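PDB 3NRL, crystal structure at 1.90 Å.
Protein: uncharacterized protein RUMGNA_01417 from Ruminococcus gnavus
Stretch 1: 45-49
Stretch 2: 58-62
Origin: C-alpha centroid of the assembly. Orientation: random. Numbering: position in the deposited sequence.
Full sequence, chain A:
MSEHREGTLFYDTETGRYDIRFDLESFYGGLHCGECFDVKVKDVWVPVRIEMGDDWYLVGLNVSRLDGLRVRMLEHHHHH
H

Stretch 1 45-49: WVPVR
Stretch 2, residues 58-62: LVGLN

How do the two backbones run against each other? They are antiparallel, with R49 opposite V59 at a CA-CA distance of 5.2 Å. Both residues are extended, with phi/psi of -137/133 for R49 and -98/130 for V59, and they form a hydrogen-bonded pair, each with its N-H and C=O directed at the other. The result is a pair of hydrogen bonds: V59 N to R49 O, 2.8 Å and almost straight at 176°, and R49 N to V59 O, 3.0 Å and more bent at 148°. V59 O also lies 3.1 Å from V48 CA in a CA-H...O contact.

What happens beyond this pair? Stretch 1 remains strand from W45 through R49, whereas stretch 2 is strand at L58 and V59 and then leaves the strand at G60, whose phi/psi is 112/-10. An ideal CB on G60 would sit 2.6 Å from P47 O, a clash, and these backbone angles would also jam it against the carbonyl of V59. Beside G60, one water bridges the two stretches, donating to P47 O at 2.8 Å and to G60 O at 2.7 Å.

Which apolar side chains meet? V48 (chi1 m) is buried, its CG1 3.8 Å from CB of L61 and its CB 4.4 Å from CB of L58. L58 is m,t and L61 is t,p. The CA-to-CB bond of V46 (chi1 t) points toward stretch 2; its CG1 lies 3.6 Å from G60 O and 4.3 Å from L61 CB.

How do R49 and V59 pack? Their side chains share one face of the sheet. R49 extends through t and t before chi3 turns to p, with chi4 at -110°, and CB of V59 (chi1 t) lies over one face of the guanidinium. The closest side-chain approach is R49 NH2 to V59 CG2, 3.9 Å, a packing contact.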

ATOM      1  N   TRP A  45       3.472  16.580  -4.746  1.00 24.77           N
ATOM      2  CA  TRP A  45       2.357  15.773  -5.210  1.00 22.95           C
ATOM      3  C   TRP A  45       2.353  15.855  -6.732  1.00 26.21           C
ATOM      4  O   TRP A  45       2.268  16.946  -7.299  1.00 24.83           O
ATOM      5  CB  TRP A  45       1.033  16.300  -4.654  1.00 19.45           C
ATOM      6  CG  TRP A  45       0.877  16.101  -3.183  1.00 26.39           C
ATOM      7  CD1 TRP A  45       1.072  17.031  -2.201  1.00 29.11           C
ATOM      8  CD2 TRP A  45       0.479  14.895  -2.521  1.00 25.94           C
ATOM      9  NE1 TRP A  45       0.810  16.478  -0.964  1.00 25.77           N
ATOM     10  CE2 TRP A  45       0.441  15.169  -1.133  1.00 29.23           C
ATOM     11  CE3 TRP A  45       0.143  13.609  -2.966  1.00 19.76           C
ATOM     12  CZ2 TRP A  45       0.084  14.200  -0.186  1.00 18.35           C
ATOM     13  CZ3 TRP A  45      -0.211  12.646  -2.026  1.00 24.39           C
ATOM     14  CH2 TRP A  45      -0.241  12.951  -0.651  1.00 25.15           C
ATOM     15  N   VAL A  46       2.448  14.698  -7.385  1.00 22.92           N
ATOM     16  CA  VAL A  46       2.478  14.623  -8.842  1.00 20.50           C
ATOM     17  C   VAL A  46       1.141  14.136  -9.390  1.00 18.37           C
ATOM     18  O   VAL A  46       0.656  13.076  -9.001  1.00 15.08           O
ATOM     19  CB  VAL A  46       3.580  13.639  -9.315  1.00 32.92           C
ATOM     20  CG1 VAL A  46       3.665  13.634 -10.836  1.00 23.81           C
ATOM     21  CG2 VAL A  46       4.920  14.014  -8.692  1.00 28.35           C
ATOM     22  N   PRO A  47       0.530  14.905 -10.308  1.00 17.00           N
ATOM     23  CA  PRO A  47      -0.756  14.516 -10.893  1.00 18.79           C
ATOM     24  C   PRO A  47      -0.614  13.338 -11.850  1.00 16.87           C
ATOM     25  O   PRO A  47       0.225  13.352 -12.752  1.00 22.41           O
ATOM     26  CB  PRO A  47      -1.207  15.787 -11.611  1.00 23.03           C
ATOM     27  CG  PRO A  47       0.086  16.381 -12.058  1.00 18.82           C
ATOM     28  CD  PRO A  47       0.958  16.220 -10.819  1.00 22.29           C
ATOM     29  N   VAL A  48      -1.429  12.314 -11.647  1.00 15.27           N
ATOM     30  CA  VAL A  48      -1.380  11.146 -12.514  1.00 14.98           C
ATOM     31  C   VAL A  48      -2.782  10.693 -12.876  1.00 21.72           C
ATOM     32  O   VAL A  48      -3.773  11.173 -12.321  1.00 22.94           O
ATOM     33  CB  VAL A  48      -0.660   9.954 -11.833  1.00 15.99           C
ATOM     34  CG1 VAL A  48       0.739  10.351 -11.412  1.00 16.83           C
ATOM     35  CG2 VAL A  48      -1.456   9.489 -10.618  1.00 16.63           C
ATOM     36  N   ARG A  49      -2.852   9.758 -13.815  1.00 16.89           N
ATOM     37  CA  ARG A  49      -4.119   9.192 -14.252  1.00 24.20           C
ATOM     38  C   ARG A  49      -3.841   7.701 -14.352  1.00 19.83           C
ATOM     39  O   ARG A  49      -2.810   7.304 -14.890  1.00 27.39           O
ATOM     40  CB  ARG A  49      -4.514   9.756 -15.627  1.00 29.89           C
ATOM     41  CG  ARG A  49      -5.920   9.370 -16.082  1.00 30.65           C
ATOM     42  CD  ARG A  49      -6.337  10.084 -17.376  1.00 24.47           C
ATOM     43  NE  ARG A  49      -5.618   9.602 -18.554  1.00 25.97           N
ATOM     44  CZ  ARG A  49      -4.710  10.310 -19.221  1.00 26.44           C
ATOM     45  NH1 ARG A  49      -4.401  11.541 -18.835  1.00 18.83           N
ATOM     46  NH2 ARG A  49      -4.101   9.784 -20.270  1.00 25.17           N
ATOM     47  N   LEU A  58       0.445   4.066 -14.626  1.00 19.55           N
ATOM     48  CA  LEU A  58       0.123   5.459 -14.369  1.00 18.77           C
ATOM     49  C   LEU A  58       0.662   6.378 -15.453  1.00 23.18           C
ATOM     50  O   LEU A  58       1.791   6.222 -15.921  1.00 24.35           O
ATOM     51  CB  LEU A  58       0.690   5.892 -13.016  1.00 19.06           C
ATOM     52  CG  LEU A  58       0.268   5.088 -11.784  1.00 14.80           C
ATOM     53  CD1 LEU A  58       0.919   5.692 -10.541  1.00 21.85           C
ATOM     54  CD2 LEU A  58      -1.247   5.100 -11.649  1.00 14.75           C
ATOM     55  N   VAL A  59      -0.169   7.322 -15.873  1.00 21.66           N
ATOM     56  CA  VAL A  59       0.246   8.306 -16.853  1.00 15.05           C
ATOM     57  C   VAL A  59       0.622   9.514 -16.000  1.00 18.23           C
ATOM     58  O   VAL A  59      -0.138   9.905 -15.114  1.00 20.21           O
ATOM     59  CB  VAL A  59      -0.912   8.716 -17.796  1.00 18.44           C
ATOM     60  CG1 VAL A  59      -0.503   9.929 -18.628  1.00 21.88           C
ATOM     61  CG2 VAL A  59      -1.289   7.550 -18.704  1.00 19.24           C
ATOM     62  N   GLY A  60       1.798  10.080 -16.241  1.00 16.65           N
ATOM     63  CA  GLY A  60       2.213  11.247 -15.488  1.00 22.95           C
ATOM     64  C   GLY A  60       3.378  11.043 -14.546  1.00 24.03           C
ATOM     65  O   GLY A  60       3.927  12.007 -14.017  1.00 24.40           O
ATOM     66  N   LEU A  61       3.764   9.790 -14.339  1.00 24.42           N
ATOM     67  CA  LEU A  61       4.864   9.489 -13.443  1.00 25.26           C
ATOM     68  C   LEU A  61       5.436   8.110 -13.737  1.00 22.97           C
ATOM     69  O   LEU A  61       4.700   7.132 -13.856  1.00 23.90           O
ATOM     70  CB  LEU A  61       4.377   9.557 -11.989  1.00 20.68           C
ATOM     71  CG  LEU A  61       5.366   9.276 -10.855  1.00 26.28           C
ATOM     72  CD1 LEU A  61       6.496  10.294 -10.859  1.00 23.69           C
ATOM     73  CD2 LEU A  61       4.619   9.323  -9.530  1.00 31.30           C
ATOM     74  N   ASN A  62       6.755   8.037 -13.864  1.00 20.37           N
ATOM     75  CA  ASN A  62       7.402   6.763 -14.121  1.00 24.51           C
ATOM     76  C   ASN A  62       7.740   6.106 -12.784  1.00 23.76           C
ATOM     77  O   ASN A  62       8.515   6.647 -11.989  1.00 21.65           O
ATOM     78  CB  ASN A  62       8.673   6.974 -14.948  1.00 34.83           C
ATOM     79  CG  ASN A  62       8.376   7.356 -16.389  1.00 41.25           C
ATOM     80  OD1 ASN A  62       9.146   8.076 -17.024  1.00 44.10           O
ATOM     81  ND2 ASN A  62       7.260   6.862 -16.918  1.00 34.11           N
TER
HETATM   82  O   HOH W   1       2.635  14.392 -13.821  1.00 25.11           O